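Local coordinates for protein acetate CoA-transferase subunit beta (Escherichia coli DH5[alpha], PDB 5DBN) that transfers coenzyme A from acetyl-CoA to acetoacetate and other short-chain fatty acids, as the beta subunit of a heterotetrameric enzyme, at residues 11-16 against 134-138; 169-173 against 185-190. All blocks are in the same frame, centred on the assembly; numbering follows the deposited sequence.

Interaction 1: residues 11-16 against 134-138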
loop_
_atom_site.group_PDB
_atom_site.type_symbol
_atom_site.label_atom_id
_atom_site.label_comp_id
_atom_site.label_asym_id
_atom_site.label_seq_id
_atom_site.Cartn_x
_atom_site.Cartn_y
_atom_site.Cartn_z
ATOM N N VAL B 11 8.389 -32.888 -4.441
ATOM C CA VAL B 11 8.341 -31.466 -4.117
ATOM C C VAL B 11 7.963 -31.257 -2.652
ATOM O O VAL B 11 8.508 -30.379 -1.979
ATOM C CB VAL B 11 7.342 -30.710 -5.025
ATOM C CG1 VAL B 11 7.150 -29.272 -4.552
ATOM C CG2 VAL B 11 7.817 -30.722 -6.471
ATOM N N ALA B 12 7.029 -32.066 -2.163
ATOM C CA ALA B 12 6.590 -31.978 -0.775
ATOM C C ALA B 12 7.753 -32.187 0.190
ATOM O O ALA B 12 7.816 -31.558 1.246
ATOM C CB ALA B 12 5.492 -32.996 -0.506
ATOM N N GLN B 13 8.670 -33.075 -0.180
ATOM C CA GLN B 13 9.843 -33.358 0.643
ATOM C C GLN B 13 10.848 -32.204 0.633
ATOM O O GLN B 13 11.751 -32.156 1.467
ATOM C CB GLN B 13 10.520 -34.649 0.171
ATOM C CG GLN B 13 9.713 -35.906 0.473
ATOM C CD GLN B 13 10.326 -37.165 -0.117
ATOM O OE1 GLN B 13 11.252 -37.101 -0.925
ATOM N NE2 GLN B 13 9.809 -38.319 0.289
ATOM N N GLU B 14 10.680 -31.269 -0.297
ATOM C CA GLU B 14 11.593 -30.132 -0.409
ATOM C C GLU B 14 11.245 -29.040 0.591
ATOM O O GLU B 14 12.117 -28.296 1.039
ATOM C CB GLU B 14 11.557 -29.552 -1.826
ATOM C CG GLU B 14 12.618 -28.493 -2.095
ATOM C CD GLU B 14 14.030 -29.049 -2.099
ATOM O OE1 GLU B 14 14.190 -30.286 -2.186
ATOM O OE2 GLU B 14 14.979 -28.244 -2.009
ATOM N N LEU B 15 9.965 -28.948 0.936
ATOM C CA LEU B 15 9.486 -27.896 1.819
ATOM C C LEU B 15 9.972 -28.104 3.249
ATOM O O LEU B 15 10.054 -29.237 3.725
ATOM C CB LEU B 15 7.958 -27.841 1.795
ATOM C CG LEU B 15 7.317 -27.723 0.411
ATOM C CD1 LEU B 15 5.802 -27.734 0.521
ATOM C CD2 LEU B 15 7.795 -26.468 -0.303
ATOM N N ARG B 16 10.286 -27.002 3.925
ATOM C CA ARG B 16 10.722 -27.042 5.318
ATOM C C ARG B 16 9.605 -26.630 6.271
ATOM O O ARG B 16 8.695 -25.884 5.905
ATOM C CB ARG B 16 11.951 -26.153 5.541
ATOM C CG ARG B 16 13.245 -26.705 4.946
ATOM C CD ARG B 16 14.425 -25.786 5.246
ATOM N NE ARG B 16 15.698 -26.328 4.770
ATOM C CZ ARG B 16 16.157 -26.241 3.525
ATOM N NH1 ARG B 16 15.455 -25.623 2.583
ATOM N NH2 ARG B 16 17.334 -26.776 3.224
ATOM N N LYS B 134 12.087 -19.286 -3.183
ATOM C CA LYS B 134 12.394 -20.492 -3.942
ATOM C C LYS B 134 11.305 -20.786 -4.958
ATOM O O LYS B 134 10.137 -20.946 -4.610
ATOM C CB LYS B 134 12.575 -21.691 -3.009
ATOM C CG LYS B 134 12.974 -22.960 -3.744
ATOM C CD LYS B 134 13.155 -24.136 -2.805
ATOM C CE LYS B 134 14.592 -24.246 -2.332
ATOM N NZ LYS B 134 14.811 -25.472 -1.517
ATOM N N VAL B 135 11.711 -20.872 -6.219
ATOM C CA VAL B 135 10.796 -21.143 -7.315
ATOM C C VAL B 135 10.939 -22.602 -7.725
ATOM O O VAL B 135 11.938 -22.993 -8.329
ATOM C CB VAL B 135 11.069 -20.223 -8.523
ATOM C CG1 VAL B 135 10.103 -20.523 -9.666
ATOM C CG2 VAL B 135 10.980 -18.760 -8.109
ATOM N N ILE B 136 9.936 -23.401 -7.376
ATOM C CA ILE B 136 9.926 -24.815 -7.715
ATOM C C ILE B 136 8.957 -25.048 -8.859
ATOM O O ILE B 136 7.790 -24.665 -8.784
ATOM C CB ILE B 136 9.529 -25.693 -6.515
ATOM C CG1 ILE B 136 10.466 -25.420 -5.335
ATOM C CG2 ILE B 136 9.566 -27.172 -6.906
ATOM C CD1 ILE B 136 10.085 -26.132 -4.059
ATOM N N ILE B 137 9.455 -25.663 -9.925
ATOM C CA ILE B 137 8.625 -26.013 -11.068
ATOM C C ILE B 137 8.328 -27.508 -11.046
ATOM O O ILE B 137 9.238 -28.335 -11.070
ATOM C CB ILE B 137 9.298 -25.625 -12.399
ATOM C CG1 ILE B 137 9.631 -24.129 -12.410
ATOM C CG2 ILE B 137 8.401 -25.980 -13.583
ATOM C CD1 ILE B 137 8.430 -23.212 -12.224
ATOM N N ALA B 138 7.040 -27.831 -11.004
ATOM C CA ALA B 138 6.568 -29.211 -10.996
ATOM C C ALA B 138 5.961 -29.491 -12.360
ATOM O O ALA B 138 4.932 -28.921 -12.723
ATOM C CB ALA B 138 5.554 -29.431 -9.892
#
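Helix-on-sheet packing of an alpha/beta, Rossmann-like fold joins these segments: the end of helix 3-12 and the chain that follows it lie against strand 135-138, an inner strand of the large mixed sheet. The strand alternates, so Lys134, Ile136 and Ala138 point toward 11-16, whereas Val135 and Ile137 belong to the other face.

Ile136 is the main bump. Its CD1 settles into a hollow made by three side chains, 4.0 Å from Glu14 CG, 4.3 Å from Val11 CG1 and 4.4 Å from Leu15 CD2, and its CG2 lies 4.0 Å from both Val11 CG1 and Val11 CG2. A long branched side chain suits this place because CG2 can sit against Val11 while CD1 reaches on to Glu14 and Leu15. Val11, short and branched, fits the dip between Ile136 and Ala138, with Val11 CG2 4.3 Å from Ala138 CB; the methyl of Ala138 leaves room for the helix to approach, and the CA atoms of Val11 and Ala138 are 7.5 Å apart. Val11 and Leu15 also touch the neighbouring strand 95-98.

Beyond the helical residues the chain turns, with Glu14 N hydrogen-bonded to Val11 O at 2.9 Å, and the gap widens: Leu15 CA and Lys134 CA stand 9.8 Å apart. Longer, polar side chains span it at the margin. Glu14 lays its methylene groups over Ile136 and sends its carboxylate outward, where OE1 forms salt bridges with Arg10 and Arg175. The nearby Arg16 adds a like charge beside Lys134, and Glu14 offsets it: Lys134 NZ donates a hydrogen bond to Glu14 OE2 at 2.8 Å within a salt bridge.

Interaction 2: residues 169-173 against 185-190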
loop_
_atom_site.group_PDB
_atom_site.type_symbol
_atom_site.label_atom_id
_atom_site.label_comp_id
_atom_site.label_asym_id
_atom_site.label_seq_id
_atom_site.Cartn_x
_atom_site.Cartn_y
_atom_site.Cartn_z
ATOM N N THR B 169 10.685 -33.278 -12.229
ATOM C CA THR B 169 9.899 -34.101 -13.139
ATOM C C THR B 169 9.801 -35.516 -12.595
ATOM O O THR B 169 10.415 -35.844 -11.580
ATOM C CB THR B 169 10.500 -34.139 -14.559
ATOM O OG1 THR B 169 11.664 -34.975 -14.567
ATOM C CG2 THR B 169 10.880 -32.740 -15.027
ATOM N N GLU B 170 9.026 -36.356 -13.269
ATOM C CA GLU B 170 8.878 -37.740 -12.844
ATOM C C GLU B 170 10.114 -38.551 -13.223
ATOM O O GLU B 170 10.216 -39.728 -12.877
ATOM C CB GLU B 170 7.611 -38.366 -13.449
ATOM C CG GLU B 170 7.689 -38.783 -14.923
ATOM C CD GLU B 170 7.673 -37.608 -15.887
ATOM O OE1 GLU B 170 7.659 -36.447 -15.426
ATOM O OE2 GLU B 170 7.659 -37.851 -17.113
ATOM N N LEU B 171 11.053 -37.919 -13.923
ATOM C CA LEU B 171 12.270 -38.598 -14.348
ATOM C C LEU B 171 13.504 -38.122 -13.576
ATOM O O LEU B 171 14.437 -38.895 -13.354
ATOM C CB LEU B 171 12.499 -38.373 -15.846
ATOM C CG LEU B 171 11.646 -39.173 -16.842
ATOM C CD1 LEU B 171 12.041 -38.828 -18.270
ATOM C CD2 LEU B 171 11.699 -40.675 -16.614
ATOM N N ALA B 172 13.507 -36.859 -13.155
ATOM C CA ALA B 172 14.703 -36.277 -12.548
ATOM C C ALA B 172 14.446 -34.979 -11.781
ATOM O O ALA B 172 13.387 -34.363 -11.909
ATOM C CB ALA B 172 15.749 -36.032 -13.620
ATOM N N VAL B 173 15.437 -34.574 -10.989
ATOM C CA VAL B 173 15.425 -33.281 -10.312
ATOM C C VAL B 173 16.622 -32.442 -10.752
ATOM O O VAL B 173 17.769 -32.873 -10.635
ATOM C CB VAL B 173 15.458 -33.438 -8.773
ATOM C CG1 VAL B 173 15.435 -32.080 -8.089
ATOM C CG2 VAL B 173 14.289 -34.289 -8.295
ATOM N N GLU B 185 19.245 -35.200 -9.101
ATOM C CA GLU B 185 18.638 -36.507 -8.837
ATOM C C GLU B 185 18.052 -37.147 -10.091
ATOM O O GLU B 185 17.580 -36.457 -10.997
ATOM C CB GLU B 185 17.542 -36.393 -7.775
ATOM C CG GLU B 185 17.957 -35.641 -6.525
ATOM C CD GLU B 185 16.810 -35.454 -5.550
ATOM O OE1 GLU B 185 15.931 -36.341 -5.483
ATOM O OE2 GLU B 185 16.791 -34.425 -4.843
ATOM N N ILE B 186 18.092 -38.476 -10.122
ATOM C CA ILE B 186 17.441 -39.267 -11.160
ATOM C C ILE B 186 16.431 -40.201 -10.503
ATOM O O ILE B 186 16.712 -40.790 -9.459
ATOM C CB ILE B 186 18.462 -40.080 -11.980
ATOM C CG1 ILE B 186 19.485 -39.134 -12.621
ATOM C CG2 ILE B 186 17.749 -40.924 -13.038
ATOM C CD1 ILE B 186 20.526 -39.815 -13.496
ATOM N N ALA B 187 15.260 -40.336 -11.116
ATOM C CA ALA B 187 14.196 -41.162 -10.556
ATOM C C ALA B 187 14.523 -42.644 -10.697
ATOM O O ALA B 187 15.207 -43.048 -11.637
ATOM C CB ALA B 187 12.872 -40.846 -11.233
ATOM N N ASP B 188 14.034 -43.450 -9.758
ATOM C CA ASP B 188 14.258 -44.891 -9.793
ATOM C C ASP B 188 13.613 -45.516 -11.027
ATOM O O ASP B 188 12.494 -45.166 -11.401
ATOM C CB ASP B 188 13.714 -45.549 -8.524
ATOM C CG ASP B 188 14.613 -45.325 -7.321
ATOM O OD1 ASP B 188 15.830 -45.583 -7.433
ATOM O OD2 ASP B 188 14.103 -44.889 -6.267
ATOM N N GLY B 189 14.332 -46.445 -11.649
ATOM C CA GLY B 189 13.878 -47.089 -12.869
ATOM C C GLY B 189 14.287 -46.306 -14.104
ATOM O O GLY B 189 13.980 -46.703 -15.229
ATOM N N CYS B 190 14.992 -45.198 -13.885
ATOM C CA CYS B 190 15.473 -44.344 -14.968
ATOM C C CYS B 190 16.991 -44.221 -14.890
ATOM O O CYS B 190 17.585 -44.470 -13.840
ATOM C CB CYS B 190 14.816 -42.963 -14.888
ATOM S SG CYS B 190 15.086 -41.907 -16.332
#
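The two backbones run antiparallel at the open end of the beta hairpin formed by strands 172-177 and 180-186. Val173 and Glu185 form a hydrogen-bonded pair, with Val173 N to Glu185 O at 2.9 Å and Glu185 N to Val173 O at 3.2 Å; Ala172 and Ile186 follow as a non-hydrogen-bonded pair, and Ala187 N to Leu171 O at 2.8 Å adds one more rung. The ends then diverge. Thr169 OG1 accepts from Leu171 N (3.1 Å) and Ala172 N (3.0 Å), an ST turn and ST motif, while Ala187 to Cys190 is a type II turn whose third residue, Gly189, has the positive phi that this turn commonly gives to glycine.

Ala172 suits its place by being small, since its CB comes within 3.2 Å of Glu185 O. Val173 CB and Glu185 CB lie 3.8 Å apart on the face toward helix 3-12, where Glu185 reaches a salt bridge with Arg10. Past the strands, Leu171 CD2 touches Cys190 SG at 3.6 Å. Between these segments, then, direction and register come from main-chain hydrogen bonds that many sequences could supply, with side chains adding local fit.

How the interactions relate
Both interactions involve the same eight-stranded sheet, the centres of the two contacts lying about 15 Å apart. Interaction 1 lies deeper, its centre about 7 Å from that of the chain, against about 16 Å for interaction 2. The former packs a helix end on an inner strand with parallel neighbours, so side chains do the work, apolar inside, charged at the exposed margin. The latter ties neighbouring antiparallel strands farther across the sheet, where the backbone supplies the bonds. Strand 166-168 separates strand 135-138 from the hairpin. Helix 3-12 spans both places: Arg10, just before the first segment, forms salt bridges with Glu14 of interaction 1 and Glu185 of interaction 2.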